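PDB 7NED: urocanate hydratase from Paenibacillus sp. Soil724D2, which catalyses the hydration of urocanate or thiourocanate with NAD+ as cofactor, probably as a step in the bacterial breakdown of ergothioneine. Local coordinates for residues 4-9 with 29-34; 24-29 with 125-130; 40-45 with 121-126. All coordinates share one frame; numbering follows the deposited sequence.

Contact 1: 4-9 with 29-34; sequences ITAARG and VLENGE. With EDO (1,2-ethanediol), chain D.
Glu31 holds CG anti to its backbone N (chi1 177°) and runs extended beyond it, while Arg8 bends at chi2 (64°), which swings CD round; the two side chains then reach each other tip to tip. The guanidinium grips the carboxylate end-on, one nitrogen to each oxygen. Arg8 NH1 lies 2.9 Å from Glu31 OE1 in a nearly straight salt-bridge bond that stays close to the guanidinium plane and uses the syn lone pair. Arg8 NH2 meets Glu31 OE2 at 3.0 Å, also on the syn side but more tilted, the two planes being 31° apart. Glu31 OE1 takes a second bond, 2.9 Å from Ala6 N, which comes from the anti side and somewhat out of the carboxylate plane. Arg8 NH1 in turn donates to Ala6 O at 2.7 Å; the backbone of Ala6 thus helps to hold both charged groups in their orientation. Beside these polar bonds, Glu31 CA makes a CA-H...O contact of 3.5 Å with Ile4 O, and Ile4 CD1 rests against Leu30 CD1 at 4.1 Å. Both hydrophobic side chains also touch Tyr55 of helix 52-64. The whole is a bidentate, end-on Arg-Glu salt bridge that ties the N-terminal loop 4-9 to the last turn of helix 17-31 in the urocanase N-terminal domain.

Contact 2: 24-29 with 125-130; sequences RMLENV and AAWQYI
Leu26 lays its CD1 over one face of the Trp127 indole, 3.6 Å from the centroid of the five-membered ring and 20° off the ring normal, a CH-pi contact. Chi1 of 168° sets its CG anti to the backbone N, from where CD1 reaches across the indole; CB also lies over the ring, toward the rim near CD2. The opposite indole face is met by Ala125 O, 3.1 Å above the ring plane and again toward the rim, so the flat group sits between a helix side chain and its own loop. Trp127 NE1 hydrogen-bonds to Ala48 O, and the ring also packs on Ile58 of helix 52-64 and Met93 of strand 91-95. An alanine in place of Trp127 would probably leave Leu26 CD1 without its ring face and Ala48 O without the indole N-H, and open a gap between helix 17-31 and strand 91-95. Met25 turns at its last torsion (chi3 87°), bringing CE to 3.2 Å from Trp127 O. Val29 points its branches at two residues: CG1 lies 3.4 Å from Trp127 C and 3.8 Å from Tyr129 CB, while CG2 approaches the indole obliquely at CD1. Asn28 works through water. Its ND2 donates to two waters; one, 3.0 Å from ND2, donates a hydrogen bond to Tyr129 O at 2.7 Å and a weak one to Trp127 O, and the other lies between ND2 and Ile130 O. Asn28 OD1 is hydrogen-bonded to Leu396 N. With no direct hydrogen bond across the two segments, helix and loop are joined by apolar and CH-pi contact, and waters link Asn28 to the loop carbonyls.

Contact 3: 40-45 with 121-126; sequences IVYAAL and GLTAAA. With URO ((2E)-3-(1H-imidazol-4-yl)acrylic acid), chain B; NAD (nicotinamide-adenine-dinucleotide), chain C.
Tyr42 OH accepts two backbone N-H groups from the loop 121-126: Leu122 N at 2.9 Å with an N-H...O angle of 144°, and Thr123 N at 3.0 Å, much straighter at 169°. Both bonds converge on one phenolic oxygen and hold it beside the substrate. Urocanate NAG is modelled 2.3 Å from Tyr42 OH, too short for its nature to be read with confidence. Thr123 OG1, on a side chain crossing that of Tyr42 at about a right angle, donates to the urocanate carboxylate at OAB over 2.5 Å; Arg352 also binds the substrate, and Leu122 CG comes within 3.4 Å of urocanate CAE. On the cofactor side, Ala43 N donates to NAD O1N at 2.9 Å, and that same oxygen lies at the edge of the Tyr42 ring, near its plane. Chi1 of 73° sets Tyr42 CG between its own backbone N and carbonyl carbon, and from there the ring extends from the strand toward loop 121-126, stacking with Tyr129. Gly121 has a positive phi, and a CB there would be tight against Tyr42 OH. The outer packing is apolar. Tyr42 CE1, across the ring from the CE2 that faces urocanate, touches Ala124 CB at 3.8 Å, and Val41 CB meets the same methyl, Ala124 CB, at 3.7 Å. With Tyr42 and Thr123 at urocanate and Ala43 N at the NAD phosphate, this contact forms part of the wall of the urocanase active site.

Overall arrangement
The three contacts lead inward to the ligands, though Glu34 of contact 1 itself reaches the NAD pocket. Contacts 1 and 2 share helix 17-31, with centres 8 Å apart; a probable hydrogen bond, Gly9 O to Arg24 NH1 at 2.7 Å, ties them together. Contacts 2 and 3 lie 9 Å apart between centres and meet on one loop, where Gln128 N is 2.8 Å from Thr123 O and Tyr129 packs on Val41. Contact 1, 14 Å from contact 3 between centres, joins it through Glu34 N and Val41 O, 2.9 Å apart. The Leu30 side chain is about 13 Å from urocanate, whereas Tyr129 of contact 2 and Tyr42, Leu122 and Thr123 of contact 3 touch it.

Contact 1: 4-9 with 29-34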
loop_
_atom_site.group_PDB
_atom_site.type_symbol
_atom_site.label_atom_id
_atom_site.label_comp_id
_atom_site.label_asym_id
_atom_site.label_seq_id
_atom_site.Cartn_x
_atom_site.Cartn_y
_atom_site.Cartn_z
ATOM N N ILE A 4 -0.604 -22.985 -22.932
ATOM C CA ILE A 4 -1.769 -22.121 -22.848
ATOM C C ILE A 4 -1.613 -20.993 -23.846
ATOM O O ILE A 4 -0.532 -20.392 -23.971
ATOM C CB ILE A 4 -1.936 -21.561 -21.426
ATOM C CG1 ILE A 4 -2.411 -22.665 -20.476
ATOM C CG2 ILE A 4 -2.902 -20.391 -21.438
ATOM C CD1 ILE A 4 -2.032 -22.403 -19.012
ATOM N N THR A 5 -2.691 -20.690 -24.551
ATOM C CA THR A 5 -2.729 -19.539 -25.444
ATOM C C THR A 5 -4.020 -18.779 -25.206
ATOM O O THR A 5 -5.024 -19.350 -24.752
ATOM C CB THR A 5 -2.657 -19.956 -26.930
ATOM O OG1 THR A 5 -3.737 -20.863 -27.204
ATOM C CG2 THR A 5 -1.314 -20.610 -27.243
ATOM N N ALA A 6 -3.989 -17.485 -25.498
ATOM C CA ALA A 6 -5.203 -16.696 -25.409
ATOM C C ALA A 6 -6.200 -17.128 -26.472
ATOM O O ALA A 6 -5.841 -17.370 -27.638
ATOM C CB ALA A 6 -4.886 -15.202 -25.576
ATOM N N ALA A 7 -7.469 -17.175 -26.075
ATOM C CA ALA A 7 -8.539 -17.343 -27.041
ATOM C C ALA A 7 -8.468 -16.242 -28.094
ATOM O O ALA A 7 -8.266 -15.072 -27.779
ATOM C CB ALA A 7 -9.902 -17.321 -26.334
ATOM N N ARG A 8 -8.625 -16.631 -29.352
ATOM C CA ARG A 8 -8.754 -15.718 -30.478
ATOM C C ARG A 8 -10.196 -15.711 -30.947
ATOM O O ARG A 8 -10.923 -16.692 -30.750
ATOM C CB ARG A 8 -7.893 -16.166 -31.663
ATOM C CG ARG A 8 -6.568 -15.494 -31.765
ATOM C CD ARG A 8 -5.751 -15.838 -30.592
ATOM N NE ARG A 8 -4.359 -15.489 -30.834
ATOM C CZ ARG A 8 -3.373 -15.724 -29.979
ATOM N NH1 ARG A 8 -3.632 -16.316 -28.827
ATOM N NH2 ARG A 8 -2.119 -15.423 -30.310
ATOM N N GLY A 9 -10.578 -14.628 -31.623
ATOM C CA GLY A 9 -11.893 -14.528 -32.221
ATOM C C GLY A 9 -12.897 -13.850 -31.309
ATOM O O GLY A 9 -12.562 -13.185 -30.320
ATOM N N VAL A 29 -0.526 -13.327 -21.018
ATOM C CA VAL A 29 0.773 -13.221 -20.350
ATOM C C VAL A 29 1.379 -14.609 -20.178
ATOM O O VAL A 29 2.607 -14.747 -20.114
ATOM C CB VAL A 29 0.712 -12.478 -18.993
ATOM C CG1 VAL A 29 0.105 -11.082 -19.153
ATOM C CG2 VAL A 29 -0.049 -13.282 -17.942
ATOM N N LEU A 30 0.548 -15.654 -20.058
ATOM C CA LEU A 30 1.105 -17.003 -19.993
ATOM C C LEU A 30 1.602 -17.439 -21.374
ATOM O O LEU A 30 2.682 -18.036 -21.502
ATOM C CB LEU A 30 0.062 -17.983 -19.428
ATOM C CG LEU A 30 -0.240 -17.813 -17.925
ATOM C CD1 LEU A 30 -1.458 -18.635 -17.473
ATOM C CD2 LEU A 30 0.956 -18.165 -17.077
ATOM N N GLU A 31 0.867 -17.072 -22.422
ATOM C CA GLU A 31 1.312 -17.382 -23.774
ATOM C C GLU A 31 2.668 -16.749 -24.068
ATOM O O GLU A 31 3.535 -17.378 -24.695
ATOM C CB GLU A 31 0.263 -16.916 -24.789
ATOM C CG GLU A 31 0.681 -17.150 -26.272
ATOM C CD GLU A 31 -0.443 -16.852 -27.258
ATOM O OE1 GLU A 31 -1.596 -16.582 -26.814
ATOM O OE2 GLU A 31 -0.176 -16.876 -28.484
ATOM N N ASN A 32 2.868 -15.495 -23.651
ATOM C CA ASN A 32 4.143 -14.830 -23.847
ATOM C C ASN A 32 5.117 -15.068 -22.709
ATOM O O ASN A 32 6.152 -14.403 -22.657
ATOM C CB ASN A 32 3.939 -13.329 -24.049
ATOM C CG ASN A 32 3.286 -13.026 -25.388
ATOM O OD1 ASN A 32 3.522 -13.738 -26.352
ATOM N ND2 ASN A 32 2.425 -12.017 -25.431
ATOM N N GLY A 33 4.821 -15.991 -21.815
ATOM C CA GLY A 33 5.622 -16.131 -20.625
ATOM C C GLY A 33 6.911 -16.864 -20.910
ATOM O O GLY A 33 6.978 -17.728 -21.786
ATOM N N GLU A 34 7.948 -16.495 -20.160
ATOM C CA GLU A 34 9.256 -17.128 -20.307
ATOM C C GLU A 34 9.283 -18.537 -19.723
ATOM O O GLU A 34 10.130 -19.342 -20.119
ATOM C CB GLU A 34 10.323 -16.262 -19.635
ATOM C CG GLU A 34 10.559 -14.898 -20.353
ATOM C CD GLU A 34 11.264 -15.022 -21.734
ATOM O OE1 GLU A 34 10.713 -14.463 -22.725
ATOM O OE2 GLU A 34 12.381 -15.615 -21.843
HETATM C C1 EDO D . 7.234 -23.081 -21.300
HETATM O O1 EDO D . 6.938 -23.381 -19.965
HETATM C C2 EDO D . 6.493 -21.848 -21.723
HETATM O O2 EDO D . 7.137 -20.647 -21.347
#

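Contact 2: 24-29 with 125-130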
loop_
_atom_site.group_PDB
_atom_site.type_symbol
_atom_site.label_atom_id
_atom_site.label_comp_id
_atom_site.label_asym_id
_atom_site.label_seq_id
_atom_site.Cartn_x
_atom_site.Cartn_y
_atom_site.Cartn_z
ATOM N N ARG A 24 -8.602 -13.156 -21.287
ATOM C CA ARG A 24 -7.641 -13.290 -22.383
ATOM C C ARG A 24 -6.305 -12.655 -22.054
ATOM O O ARG A 24 -5.269 -13.109 -22.547
ATOM C CB ARG A 24 -8.218 -12.684 -23.654
ATOM C CG ARG A 24 -9.374 -13.514 -24.158
ATOM C CD ARG A 24 -9.855 -13.028 -25.522
ATOM N NE ARG A 24 -11.040 -13.793 -25.917
ATOM C CZ ARG A 24 -11.515 -13.840 -27.164
ATOM N NH1 ARG A 24 -10.915 -13.157 -28.156
ATOM N NH2 ARG A 24 -12.589 -14.569 -27.417
ATOM N N MET A 25 -6.296 -11.568 -21.270
ATOM C CA MET A 25 -5.011 -10.997 -20.886
ATOM C C MET A 25 -4.247 -11.951 -19.973
ATOM O O MET A 25 -3.010 -12.074 -20.056
ATOM C CB MET A 25 -5.262 -9.645 -20.209
ATOM C CG MET A 25 -5.679 -8.606 -21.195
ATOM S SD MET A 25 -5.864 -7.068 -20.347
ATOM C CE MET A 25 -4.187 -6.370 -20.377
ATOM N N LEU A 26 -4.963 -12.625 -19.081
ATOM C CA LEU A 26 -4.326 -13.668 -18.278
ATOM C C LEU A 26 -3.718 -14.750 -19.172
ATOM O O LEU A 26 -2.544 -15.123 -19.023
ATOM C CB LEU A 26 -5.341 -14.266 -17.289
ATOM C CG LEU A 26 -4.941 -15.546 -16.568
ATOM C CD1 LEU A 26 -3.636 -15.389 -15.773
ATOM C CD2 LEU A 26 -6.057 -16.033 -15.658
ATOM N N GLU A 27 -4.503 -15.253 -20.122
ATOM C CA GLU A 27 -3.981 -16.256 -21.032
ATOM C C GLU A 27 -2.789 -15.710 -21.794
ATOM O O GLU A 27 -1.797 -16.422 -22.021
ATOM C CB GLU A 27 -5.077 -16.688 -21.992
ATOM C CG GLU A 27 -6.184 -17.441 -21.294
ATOM C CD GLU A 27 -7.376 -17.664 -22.183
ATOM O OE1 GLU A 27 -7.678 -16.832 -23.050
ATOM O OE2 GLU A 27 -8.020 -18.716 -22.022
ATOM N N ASN A 28 -2.880 -14.441 -22.200
ATOM C CA ASN A 28 -1.860 -13.830 -23.046
ATOM C C ASN A 28 -0.522 -13.672 -22.319
ATOM O O ASN A 28 0.537 -13.832 -22.937
ATOM C CB ASN A 28 -2.356 -12.473 -23.555
ATOM C CG ASN A 28 -1.441 -11.879 -24.611
ATOM O OD1 ASN A 28 -1.080 -12.565 -25.583
ATOM N ND2 ASN A 28 -1.062 -10.596 -24.439
ATOM N N VAL A 29 -0.526 -13.327 -21.018
ATOM C CA VAL A 29 0.773 -13.221 -20.350
ATOM C C VAL A 29 1.379 -14.609 -20.178
ATOM O O VAL A 29 2.607 -14.747 -20.114
ATOM C CB VAL A 29 0.712 -12.478 -18.993
ATOM C CG1 VAL A 29 0.105 -11.082 -19.153
ATOM C CG2 VAL A 29 -0.049 -13.282 -17.942
ATOM N N ALA A 125 1.411 -10.434 -12.542
ATOM C CA ALA A 125 0.231 -10.893 -11.810
ATOM C C ALA A 125 -1.005 -10.074 -12.117
ATOM O O ALA A 125 -2.115 -10.503 -11.762
ATOM C CB ALA A 125 0.484 -10.882 -10.317
ATOM N N ALA A 126 -0.850 -8.910 -12.747
ATOM C CA ALA A 126 -1.993 -8.139 -13.198
ATOM C C ALA A 126 -2.311 -8.371 -14.672
ATOM O O ALA A 126 -3.275 -7.791 -15.176
ATOM C CB ALA A 126 -1.755 -6.648 -12.936
ATOM N N TRP A 127 -1.496 -9.171 -15.369
ATOM C CA TRP A 127 -1.796 -9.753 -16.680
ATOM C C TRP A 127 -1.662 -8.605 -17.682
ATOM O O TRP A 127 -2.462 -8.479 -18.622
ATOM C CB TRP A 127 -3.225 -10.269 -16.693
ATOM C CG TRP A 127 -3.428 -11.328 -15.651
ATOM C CD1 TRP A 127 -2.485 -11.991 -14.894
ATOM C CD2 TRP A 127 -4.651 -11.442 -14.924
ATOM N NE1 TRP A 127 -3.108 -12.658 -13.834
ATOM C CE2 TRP A 127 -4.437 -12.321 -13.837
ATOM C CE3 TRP A 127 -5.932 -10.916 -15.126
ATOM C CZ2 TRP A 127 -5.460 -12.692 -12.968
ATOM C CZ3 TRP A 127 -6.965 -11.308 -14.256
ATOM C CH2 TRP A 127 -6.716 -12.176 -13.193
ATOM N N GLN A 128 -0.684 -7.723 -17.476
ATOM C CA GLN A 128 -0.572 -6.531 -18.320
ATOM C C GLN A 128 0.645 -6.573 -19.238
ATOM O O GLN A 128 0.910 -5.602 -19.965
ATOM C CB GLN A 128 -0.567 -5.255 -17.435
ATOM C CG GLN A 128 -1.886 -5.123 -16.686
ATOM C CD GLN A 128 -1.880 -4.163 -15.480
ATOM O OE1 GLN A 128 -0.844 -3.910 -14.831
ATOM N NE2 GLN A 128 -3.078 -3.671 -15.142
ATOM N N TYR A 129 1.381 -7.681 -19.200
ATOM C CA TYR A 129 2.563 -7.905 -19.996
ATOM C C TYR A 129 2.122 -8.224 -21.408
ATOM O O TYR A 129 1.123 -8.933 -21.595
ATOM C CB TYR A 129 3.320 -9.063 -19.371
ATOM C CG TYR A 129 4.605 -9.464 -20.010
ATOM C CD1 TYR A 129 5.762 -8.749 -19.776
ATOM C CD2 TYR A 129 4.670 -10.603 -20.787
ATOM C CE1 TYR A 129 6.964 -9.149 -20.359
ATOM C CE2 TYR A 129 5.862 -11.006 -21.373
ATOM C CZ TYR A 129 7.007 -10.261 -21.143
ATOM O OH TYR A 129 8.202 -10.617 -21.707
ATOM N N ILE A 130 2.799 -7.627 -22.393
ATOM C CA ILE A 130 2.432 -7.881 -23.779
ATOM C C ILE A 130 3.542 -8.573 -24.549
ATOM O O ILE A 130 3.436 -8.707 -25.759
ATOM C CB ILE A 130 2.001 -6.602 -24.514
ATOM C CG1 ILE A 130 3.176 -5.574 -24.606
ATOM C CG2 ILE A 130 0.729 -6.038 -23.832
ATOM C CD1 ILE A 130 2.928 -4.441 -25.562
HETATM O O HOH W 1 0.619 -9.348 -26.500
HETATM O O HOH W 2 -1.547 -9.261 -21.773
#

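Contact 3: 40-45 with 121-126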
loop_
_atom_site.group_PDB
_atom_site.type_symbol
_atom_site.label_atom_id
_atom_site.label_comp_id
_atom_site.label_asym_id
_atom_site.label_seq_id
_atom_site.Cartn_x
_atom_site.Cartn_y
_atom_site.Cartn_z
ATOM N N ILE A 40 5.423 -18.492 -14.680
ATOM C CA ILE A 40 6.376 -17.377 -14.645
ATOM C C ILE A 40 6.279 -16.606 -15.952
ATOM O O ILE A 40 6.465 -17.170 -17.038
ATOM C CB ILE A 40 7.808 -17.865 -14.391
ATOM C CG1 ILE A 40 7.931 -18.436 -12.971
ATOM C CG2 ILE A 40 8.795 -16.731 -14.587
ATOM C CD1 ILE A 40 9.265 -19.120 -12.728
ATOM N N VAL A 41 5.964 -15.314 -15.863
ATOM C CA VAL A 41 5.839 -14.501 -17.071
ATOM C C VAL A 41 7.189 -13.913 -17.492
ATOM O O VAL A 41 7.585 -14.004 -18.661
ATOM C CB VAL A 41 4.770 -13.404 -16.860
ATOM C CG1 VAL A 41 4.616 -12.543 -18.129
ATOM C CG2 VAL A 41 3.428 -14.049 -16.451
ATOM N N TYR A 42 7.938 -13.328 -16.557
ATOM C CA TYR A 42 9.195 -12.686 -16.908
ATOM C C TYR A 42 9.970 -12.416 -15.621
ATOM O O TYR A 42 9.511 -12.743 -14.509
ATOM C CB TYR A 42 8.923 -11.421 -17.736
ATOM C CG TYR A 42 8.365 -10.250 -16.962
ATOM C CD1 TYR A 42 7.042 -10.200 -16.589
ATOM C CD2 TYR A 42 9.187 -9.194 -16.603
ATOM C CE1 TYR A 42 6.518 -9.090 -15.883
ATOM C CE2 TYR A 42 8.700 -8.109 -15.892
ATOM C CZ TYR A 42 7.347 -8.074 -15.538
ATOM O OH TYR A 42 6.851 -6.994 -14.864
ATOM N N ALA A 43 11.162 -11.843 -15.768
ATOM C CA ALA A 43 11.945 -11.389 -14.606
ATOM C C ALA A 43 12.186 -12.520 -13.603
ATOM O O ALA A 43 12.187 -12.318 -12.377
ATOM C CB ALA A 43 11.275 -10.204 -13.929
ATOM N N ALA A 44 12.357 -13.729 -14.128
ATOM C CA ALA A 44 12.855 -14.897 -13.398
ATOM C C ALA A 44 11.801 -15.538 -12.509
ATOM O O ALA A 44 11.695 -16.771 -12.442
ATOM C CB ALA A 44 14.079 -14.545 -12.546
ATOM N N LEU A 45 11.026 -14.724 -11.792
ATOM C CA LEU A 45 10.026 -15.328 -10.916
ATOM C C LEU A 45 8.761 -14.476 -10.797
ATOM O O LEU A 45 7.996 -14.660 -9.842
ATOM C CB LEU A 45 10.647 -15.609 -9.547
ATOM C CG LEU A 45 10.933 -14.396 -8.661
ATOM C CD1 LEU A 45 11.181 -14.886 -7.201
ATOM C CD2 LEU A 45 12.147 -13.553 -9.162
ATOM N N GLY A 121 5.853 -9.421 -10.250
ATOM C CA GLY A 121 6.508 -8.492 -11.146
ATOM C C GLY A 121 5.821 -7.138 -11.095
ATOM O O GLY A 121 5.245 -6.727 -10.072
ATOM N N LEU A 122 5.929 -6.396 -12.201
ATOM C CA LEU A 122 5.049 -5.255 -12.369
ATOM C C LEU A 122 3.790 -5.668 -13.111
ATOM O O LEU A 122 2.676 -5.514 -12.594
ATOM C CB LEU A 122 5.774 -4.113 -13.117
ATOM C CG LEU A 122 7.044 -3.614 -12.447
ATOM C CD1 LEU A 122 7.609 -2.362 -13.124
ATOM C CD2 LEU A 122 6.772 -3.351 -10.973
ATOM N N THR A 123 3.945 -6.294 -14.279
ATOM C CA THR A 123 2.781 -6.576 -15.101
ATOM C C THR A 123 2.420 -8.060 -15.169
ATOM O O THR A 123 1.506 -8.411 -15.917
ATOM C CB THR A 123 3.011 -6.050 -16.506
ATOM O OG1 THR A 123 4.218 -6.635 -17.000
ATOM C CG2 THR A 123 3.121 -4.517 -16.504
ATOM N N ALA A 124 3.102 -8.936 -14.428
ATOM C CA ALA A 124 2.812 -10.372 -14.541
ATOM C C ALA A 124 1.501 -10.723 -13.839
ATOM O O ALA A 124 0.572 -11.261 -14.454
ATOM C CB ALA A 124 3.957 -11.206 -13.958
ATOM N N ALA A 125 1.411 -10.434 -12.542
ATOM C CA ALA A 125 0.231 -10.893 -11.810
ATOM C C ALA A 125 -1.005 -10.074 -12.117
ATOM O O ALA A 125 -2.115 -10.503 -11.762
ATOM C CB ALA A 125 0.484 -10.882 -10.317
ATOM N N ALA A 126 -0.850 -8.910 -12.747
ATOM C CA ALA A 126 -1.993 -8.139 -13.198
ATOM C C ALA A 126 -2.311 -8.371 -14.672
ATOM O O ALA A 126 -3.275 -7.791 -15.176
ATOM C CB ALA A 126 -1.755 -6.648 -12.936
HETATM O OAA URO B . 6.524 -3.897 -19.739
HETATM C CAI URO B . 6.237 -4.825 -18.870
HETATM O OAB URO B . 5.353 -5.574 -19.003
HETATM C CAC URO B . 7.031 -4.927 -17.635
HETATM C CAD URO B . 8.017 -4.095 -17.424
HETATM C CAJ URO B . 8.669 -4.344 -16.193
HETATM C CAF URO B . 9.887 -3.889 -15.781
HETATM N NAH URO B . 10.261 -4.491 -14.609
HETATM C CAE URO B . 9.267 -5.298 -14.314
HETATM N NAG URO B . 8.283 -5.248 -15.240
HETATM P PA NAD C . 14.429 -12.743 -17.444
HETATM O O1A NAD C . 14.865 -13.468 -16.174
HETATM O O2A NAD C . 13.416 -13.217 -18.406
HETATM O O5B NAD C . 15.841 -12.807 -18.378
HETATM C C5B NAD C . 16.996 -12.565 -17.680
HETATM C C4B NAD C . 18.151 -12.998 -18.696
HETATM O O4B NAD C . 19.432 -12.861 -18.150
HETATM C C3B NAD C . 17.883 -14.523 -18.916
HETATM O O3B NAD C . 17.855 -14.802 -20.254
HETATM C C2B NAD C . 19.119 -15.182 -18.231
HETATM O O2B NAD C . 19.598 -16.282 -18.916
HETATM C C1B NAD C . 20.144 -14.075 -18.460
HETATM N N9A NAD C . 21.260 -14.072 -17.514
HETATM C C8A NAD C . 21.267 -14.345 -16.150
HETATM N N7A NAD C . 22.456 -14.250 -15.610
HETATM C C5A NAD C . 23.284 -13.868 -16.657
HETATM C C6A NAD C . 24.671 -13.612 -16.736
HETATM N N6A NAD C . 25.467 -13.690 -15.646
HETATM N N1A NAD C . 25.228 -13.249 -17.926
HETATM C C2A NAD C . 24.385 -13.216 -18.989
HETATM N N3A NAD C . 23.062 -13.433 -19.065
HETATM C C4A NAD C . 22.541 -13.766 -17.865
HETATM O O3 NAD C . 14.362 -11.282 -16.882
HETATM P PN NAD C . 13.672 -10.129 -17.740
HETATM O O1N NAD C . 12.178 -10.009 -17.808
HETATM O O2N NAD C . 14.527 -9.909 -18.970
HETATM O O5D NAD C . 14.038 -8.700 -16.848
HETATM C C5D NAD C . 15.446 -8.513 -16.623
HETATM C C4D NAD C . 15.634 -7.336 -15.706
HETATM O O4D NAD C . 14.879 -6.221 -16.142
HETATM C C3D NAD C . 14.911 -7.819 -14.343
HETATM O O3D NAD C . 15.673 -7.449 -13.199
HETATM C C2D NAD C . 13.556 -7.022 -14.336
HETATM O O2D NAD C . 13.113 -6.609 -13.108
HETATM C C1D NAD C . 14.260 -5.776 -14.960
HETATM N N1N NAD C . 13.428 -4.605 -15.274
HETATM C C2N NAD C . 13.006 -3.976 -14.119
HETATM C C3N NAD C . 12.265 -2.806 -14.174
HETATM C C7N NAD C . 11.794 -2.226 -12.833
HETATM O O7N NAD C . 11.541 -1.036 -12.648
HETATM N N7N NAD C . 11.578 -3.122 -11.799
HETATM C C4N NAD C . 11.995 -2.291 -15.449
HETATM C C5N NAD C . 12.458 -2.951 -16.586
HETATM C C6N NAD C . 13.213 -4.132 -16.491
#